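Local coordinates for putative decarboxylase involved in desferrioxamine biosynthesis (Erwinia amylovora, PDB 5O5C), which probably decarboxylates lysine with the help of pyridoxal 5'-phosphate, a step in the biosynthesis of the siderophore desferrioxamine, at residues His103-Val107 / Asp493-Val497; Asp406-Thr411 / Leu484-Thr490. All blocks are in the same frame, centred on the assembly; numbering follows the deposited sequence.

Contact 1 (His103-Val107 / Asp493-Val497)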
loop_
_atom_site.group_PDB
_atom_site.type_symbol
_atom_site.label_atom_id
_atom_site.label_comp_id
_atom_site.label_asym_id
_atom_site.label_seq_id
_atom_site.Cartn_x
_atom_site.Cartn_y
_atom_site.Cartn_z
ATOM N N HIS B 103 14.089 17.235 11.318
ATOM C CA HIS B 103 15.118 17.791 12.156
ATOM C C HIS B 103 16.486 17.357 11.628
ATOM O O HIS B 103 16.670 16.164 11.368
ATOM C CB HIS B 103 14.949 17.332 13.579
ATOM C CG HIS B 103 15.644 18.216 14.538
ATOM N ND1 HIS B 103 16.989 18.134 14.758
ATOM C CD2 HIS B 103 15.216 19.314 15.204
ATOM C CE1 HIS B 103 17.355 19.093 15.588
ATOM N NE2 HIS B 103 16.294 19.823 15.870
ATOM N N PRO B 104 17.444 18.304 11.468
ATOM C CA PRO B 104 18.817 17.945 11.096
ATOM C C PRO B 104 19.505 16.828 11.877
ATOM O O PRO B 104 20.422 16.177 11.345
ATOM C CB PRO B 104 19.602 19.264 11.301
ATOM C CG PRO B 104 18.581 20.341 11.502
ATOM C CD PRO B 104 17.231 19.750 11.300
ATOM N N LYS B 105 19.110 16.593 13.124
ATOM C CA LYS B 105 19.801 15.574 13.915
ATOM C C LYS B 105 19.140 14.183 13.877
ATOM O O LYS B 105 19.568 13.273 14.630
ATOM C CB LYS B 105 20.040 16.089 15.328
ATOM C CG LYS B 105 21.046 17.240 15.357
ATOM C CD LYS B 105 21.027 17.975 16.703
ATOM C CE LYS B 105 22.250 18.803 17.028
ATOM N NZ LYS B 105 23.122 19.131 15.896
ATOM N N TYR B 106 18.128 14.020 13.000
ATOM C CA TYR B 106 17.614 12.722 12.617
ATOM C C TYR B 106 18.485 12.222 11.477
ATOM O O TYR B 106 18.329 12.655 10.339
ATOM C CB TYR B 106 16.142 12.751 12.108
ATOM C CG TYR B 106 15.749 11.360 11.696
ATOM C CD1 TYR B 106 15.386 10.457 12.647
ATOM C CD2 TYR B 106 15.899 10.901 10.378
ATOM C CE1 TYR B 106 15.131 9.154 12.344
ATOM C CE2 TYR B 106 15.587 9.576 10.060
ATOM C CZ TYR B 106 15.194 8.719 11.078
ATOM O OH TYR B 106 14.889 7.372 10.898
ATOM N N VAL B 107 19.359 11.279 11.784
ATOM C CA VAL B 107 20.354 10.780 10.839
ATOM C C VAL B 107 20.367 9.263 10.989
ATOM O O VAL B 107 21.453 8.663 10.995
ATOM C CB VAL B 107 21.782 11.379 11.101
ATOM C CG1 VAL B 107 21.939 12.774 10.509
ATOM C CG2 VAL B 107 22.110 11.421 12.590
ATOM N N ASP B 493 26.290 20.041 12.626
ATOM C CA ASP B 493 25.311 19.037 13.076
ATOM C C ASP B 493 25.902 17.617 13.212
ATOM O O ASP B 493 25.680 16.946 14.207
ATOM C CB ASP B 493 24.099 19.045 12.149
ATOM C CG ASP B 493 23.293 20.301 12.290
ATOM O OD1 ASP B 493 23.004 20.626 13.448
ATOM O OD2 ASP B 493 22.942 20.936 11.267
ATOM N N ILE B 494 26.690 17.201 12.243
ATOM C CA ILE B 494 27.333 15.896 12.271
ATOM C C ILE B 494 28.339 15.909 13.403
ATOM O O ILE B 494 28.375 14.970 14.194
ATOM C CB ILE B 494 28.088 15.590 10.980
ATOM C CG1 ILE B 494 27.212 15.764 9.781
ATOM C CG2 ILE B 494 28.733 14.188 11.004
ATOM C CD1 ILE B 494 27.988 16.314 8.633
ATOM N N GLU B 495 29.117 16.985 13.513
ATOM C CA GLU B 495 30.083 17.112 14.627
ATOM C C GLU B 495 29.393 16.914 15.965
ATOM O O GLU B 495 29.881 16.196 16.800
ATOM C CB GLU B 495 30.794 18.468 14.667
ATOM C CG GLU B 495 31.744 18.776 13.533
ATOM C CD GLU B 495 32.246 20.217 13.615
ATOM O OE1 GLU B 495 32.743 20.603 14.693
ATOM O OE2 GLU B 495 32.122 20.973 12.629
ATOM N N ASP B 496 28.246 17.559 16.152
ATOM C CA ASP B 496 27.484 17.405 17.392
ATOM C C ASP B 496 27.195 15.939 17.721
ATOM O O ASP B 496 27.413 15.488 18.883
ATOM C CB ASP B 496 26.169 18.221 17.311
ATOM C CG ASP B 496 26.386 19.720 17.484
ATOM O OD1 ASP B 496 27.507 20.151 17.804
ATOM O OD2 ASP B 496 25.430 20.498 17.333
ATOM N N VAL B 497 26.738 15.190 16.702
ATOM C CA VAL B 497 26.176 13.836 16.902
ATOM C C VAL B 497 27.351 12.887 17.175
ATOM O O VAL B 497 27.322 12.082 18.114
ATOM C CB VAL B 497 25.291 13.369 15.716
ATOM C CG1 VAL B 497 24.652 12.011 15.988
ATOM C CG2 VAL B 497 24.163 14.349 15.439
#
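His-103 opens a type I beta turn that ends at Tyr-106, with the backbone bond Tyr-106 N to His-103 O at 3.1 Å. Its imidazole makes no contact with segment 493-497 but stabilises the turn from within: His-103 ND1 accepts a hydrogen bond from Lys-105 N, 3.1 Å away, with an N-H...acceptor angle of 167°. Pro-104 comes next and points its CA-to-CB bond toward the helix, where Pro-104 CB lies 3.7 Å from Asp-493 OD2. Lys-105 has the largest share of the contact, 85 of the 267 Å² buried in all. Its CA-to-CB bond runs sideways, yet the chain, trans at chi2 and chi3 and bent at chi4 (17°), brings the ammonium to two carboxylates: Lys-105 NZ is 2.9 Å from Asp-493 OD1 and 3.0 Å from Asp-496 OD2. Asp-493 and Asp-496 stand about one helical turn apart, so one cation bridges an i, i+3 acidic pair in a salt-bridge network. The second oxygen of Asp-493, OD2, is hydrogen-bonded to Thr-490 OG1 at the start of the same helix. In fold type I PLP enzymes of the group II decarboxylase family, such a terminal helix belongs to the C-terminal small domain; here helix 491-510 is met by the loop between helices 83-95 and 116-128, 386 residues away in sequence. Tyr-106 turns away, its ring edge-to-face with Phe-101. Val-107 then adds to the apolar part of the contact: Val-107 CG2 lies 4.3 Å from Val-497 CG1, and Val-497 CG2 is equally far from Lys-105 CG. Both valines also touch Phe-482 of strand 477-483.

Contact 2 (Asp406-Thr411 / Leu484-Thr490)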
loop_
_atom_site.group_PDB
_atom_site.type_symbol
_atom_site.label_atom_id
_atom_site.label_comp_id
_atom_site.label_asym_id
_atom_site.label_seq_id
_atom_site.Cartn_x
_atom_site.Cartn_y
_atom_site.Cartn_z
ATOM N N ASP B 406 23.879 17.549 -2.692
ATOM C CA ASP B 406 24.268 18.067 -1.372
ATOM C C ASP B 406 24.353 17.031 -0.262
ATOM O O ASP B 406 25.329 17.035 0.509
ATOM C CB ASP B 406 23.425 19.275 -0.964
ATOM C CG ASP B 406 23.709 20.455 -1.820
ATOM O OD1 ASP B 406 24.577 20.331 -2.669
ATOM O OD2 ASP B 406 23.088 21.498 -1.706
ATOM N N ILE B 407 23.392 16.111 -0.216
ATOM C CA ILE B 407 23.460 15.002 0.768
ATOM C C ILE B 407 24.652 14.049 0.475
ATOM O O ILE B 407 25.376 13.680 1.399
ATOM C CB ILE B 407 22.089 14.311 1.060
ATOM C CG1 ILE B 407 21.312 13.962 -0.177
ATOM C CG2 ILE B 407 21.159 15.230 1.889
ATOM C CD1 ILE B 407 20.238 12.912 -0.001
ATOM N N LEU B 408 24.897 13.704 -0.786
ATOM C CA LEU B 408 26.149 12.982 -1.130
ATOM C C LEU B 408 27.449 13.705 -0.668
ATOM O O LEU B 408 28.328 13.099 -0.105
ATOM C CB LEU B 408 26.219 12.691 -2.622
ATOM C CG LEU B 408 25.029 11.821 -3.086
ATOM C CD1 LEU B 408 24.956 11.754 -4.576
ATOM C CD2 LEU B 408 25.123 10.425 -2.525
ATOM N N ALA B 409 27.553 15.004 -0.879
ATOM C CA ALA B 409 28.766 15.741 -0.448
ATOM C C ALA B 409 28.812 15.827 1.088
ATOM O O ALA B 409 29.881 15.638 1.714
ATOM C CB ALA B 409 28.806 17.103 -1.070
ATOM N N LEU B 410 27.655 16.014 1.719
ATOM C CA LEU B 410 27.652 16.044 3.185
ATOM C C LEU B 410 28.195 14.735 3.782
ATOM O O LEU B 410 28.933 14.821 4.733
ATOM C CB LEU B 410 26.296 16.410 3.774
ATOM C CG LEU B 410 26.283 16.693 5.307
ATOM C CD1 LEU B 410 27.192 17.828 5.786
ATOM C CD2 LEU B 410 24.883 17.064 5.719
ATOM N N THR B 411 27.851 13.573 3.197
ATOM C CA THR B 411 28.244 12.229 3.696
ATOM C C THR B 411 29.758 11.998 3.577
ATOM O O THR B 411 30.374 11.264 4.384
ATOM C CB THR B 411 27.528 11.106 2.880
ATOM O OG1 THR B 411 26.157 11.415 2.766
ATOM C CG2 THR B 411 27.663 9.736 3.497
ATOM N N LEU B 484 22.212 9.944 5.915
ATOM C CA LEU B 484 22.031 11.362 5.707
ATOM C C LEU B 484 20.999 11.572 4.604
ATOM O O LEU B 484 21.257 11.157 3.494
ATOM C CB LEU B 484 23.400 11.890 5.333
ATOM C CG LEU B 484 23.915 13.028 6.183
ATOM C CD1 LEU B 484 25.436 12.986 6.322
ATOM C CD2 LEU B 484 23.401 14.290 5.529
ATOM N N LEU B 485 19.811 12.132 4.890
ATOM C CA LEU B 485 18.868 12.494 3.813
ATOM C C LEU B 485 18.321 13.914 3.888
ATOM O O LEU B 485 17.488 14.290 3.088
ATOM C CB LEU B 485 17.718 11.500 3.697
ATOM C CG LEU B 485 18.057 10.105 3.184
ATOM C CD1 LEU B 485 16.925 9.159 3.555
ATOM C CD2 LEU B 485 18.321 10.041 1.697
ATOM N N ASN B 486 18.857 14.714 4.790
ATOM C CA ASN B 486 18.465 16.100 4.929
ATOM C C ASN B 486 19.567 17.063 4.379
ATOM O O ASN B 486 20.656 17.194 4.955
ATOM C CB ASN B 486 18.165 16.352 6.403
ATOM C CG ASN B 486 17.274 17.549 6.615
ATOM O OD1 ASN B 486 17.260 18.473 5.810
ATOM N ND2 ASN B 486 16.522 17.535 7.701
ATOM N N PRO B 487 19.283 17.754 3.275
ATOM C CA PRO B 487 20.352 18.622 2.737
ATOM C C PRO B 487 20.519 19.986 3.412
ATOM O O PRO B 487 21.315 20.784 2.918
ATOM C CB PRO B 487 19.985 18.770 1.277
ATOM C CG PRO B 487 18.534 18.516 1.211
ATOM C CD PRO B 487 18.101 17.728 2.408
ATOM N N ASN B 488 19.795 20.253 4.511
ATOM C CA ASN B 488 20.055 21.419 5.380
ATOM C C ASN B 488 20.995 21.067 6.552
ATOM O O ASN B 488 21.536 21.951 7.200
ATOM C CB ASN B 488 18.735 21.997 5.940
ATOM C CG ASN B 488 17.716 22.310 4.872
ATOM O OD1 ASN B 488 16.533 22.043 5.052
ATOM N ND2 ASN B 488 18.161 22.868 3.747
ATOM N N THR B 489 21.189 19.774 6.809
ATOM C CA THR B 489 22.128 19.272 7.814
ATOM C C THR B 489 23.520 19.750 7.479
ATOM O O THR B 489 23.950 19.598 6.341
ATOM C CB THR B 489 22.110 17.730 7.820
ATOM O OG1 THR B 489 20.786 17.287 8.105
ATOM C CG2 THR B 489 23.124 17.083 8.825
ATOM N N THR B 490 24.206 20.335 8.464
ATOM C CA THR B 490 25.546 20.872 8.282
ATOM C C THR B 490 26.648 20.004 8.911
ATOM O O THR B 490 26.409 19.042 9.685
ATOM C CB THR B 490 25.685 22.306 8.875
ATOM O OG1 THR B 490 25.415 22.297 10.285
ATOM C CG2 THR B 490 24.720 23.272 8.197
#
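No hydrogen bond crosses this interface, although one partner is a loop rich in polar residues and 421 Å² is buried. Helix 397-420 meets the connection between strand 477-483 and helix 491-510 chiefly through Ile-407 and Leu-410, about one turn apart, which lose 96 and 92 Å². Ile-407 lies against the loop backbone: its CG2 is 3.4 Å from Pro-487 N and 3.8 Å from Pro-487 CB, while Ile-407 CD1 reaches Leu-485 CD2 at 3.8 Å. Leu-410 turns its CA-to-CB bond toward the loop, with Leu-410 CD1 3.8 Å from Thr-490 C. The loop makes a type I beta turn from Asn-486 to Thr-489, closed by Thr-489 N to Asn-486 O at 3.2 Å, before Thr-490, the N-cap of helix 491-510, whose OG1 is also hydrogen-bonded to Asp-493 OD2. Leu-485 approaches the cofactor region, its side chain about 5 Å from that of Lys-330, predicted to carry the cofactor but not joined to it here. Asp-406 OD2 is hydrogen-bonded to His-25 NE2 of the second subunit. Asp-406 and Thr-490 thus find partners beyond the pair, and Thr-411 OG1 donates within its own helix to Ile-407 O at 2.8 Å, so helix and loop are joined by apolar packing and not by hydrogen bonds.

Overall arrangement
The two contacts meet at the start of helix 491-510, their centres 10 Å apart: contact 2 holds the loop leading into it and contact 1 its first turns. In sequence, both segments of contact 2 fall between those of contact 1. Contact 2 is the more buried, with seven of its ten touching residues buried, and its centre lies nearer the chain centre, about 17 Å against 21 Å. Its chemistry is apolar, whereas partly buried contact 1 relies on charge, with a small valine contact beside it. They touch directly where the side chains of Ile-494 and Leu-410 meet. The second subunit reaches contact 2 but not contact 1, which also lies away from the cofactor site.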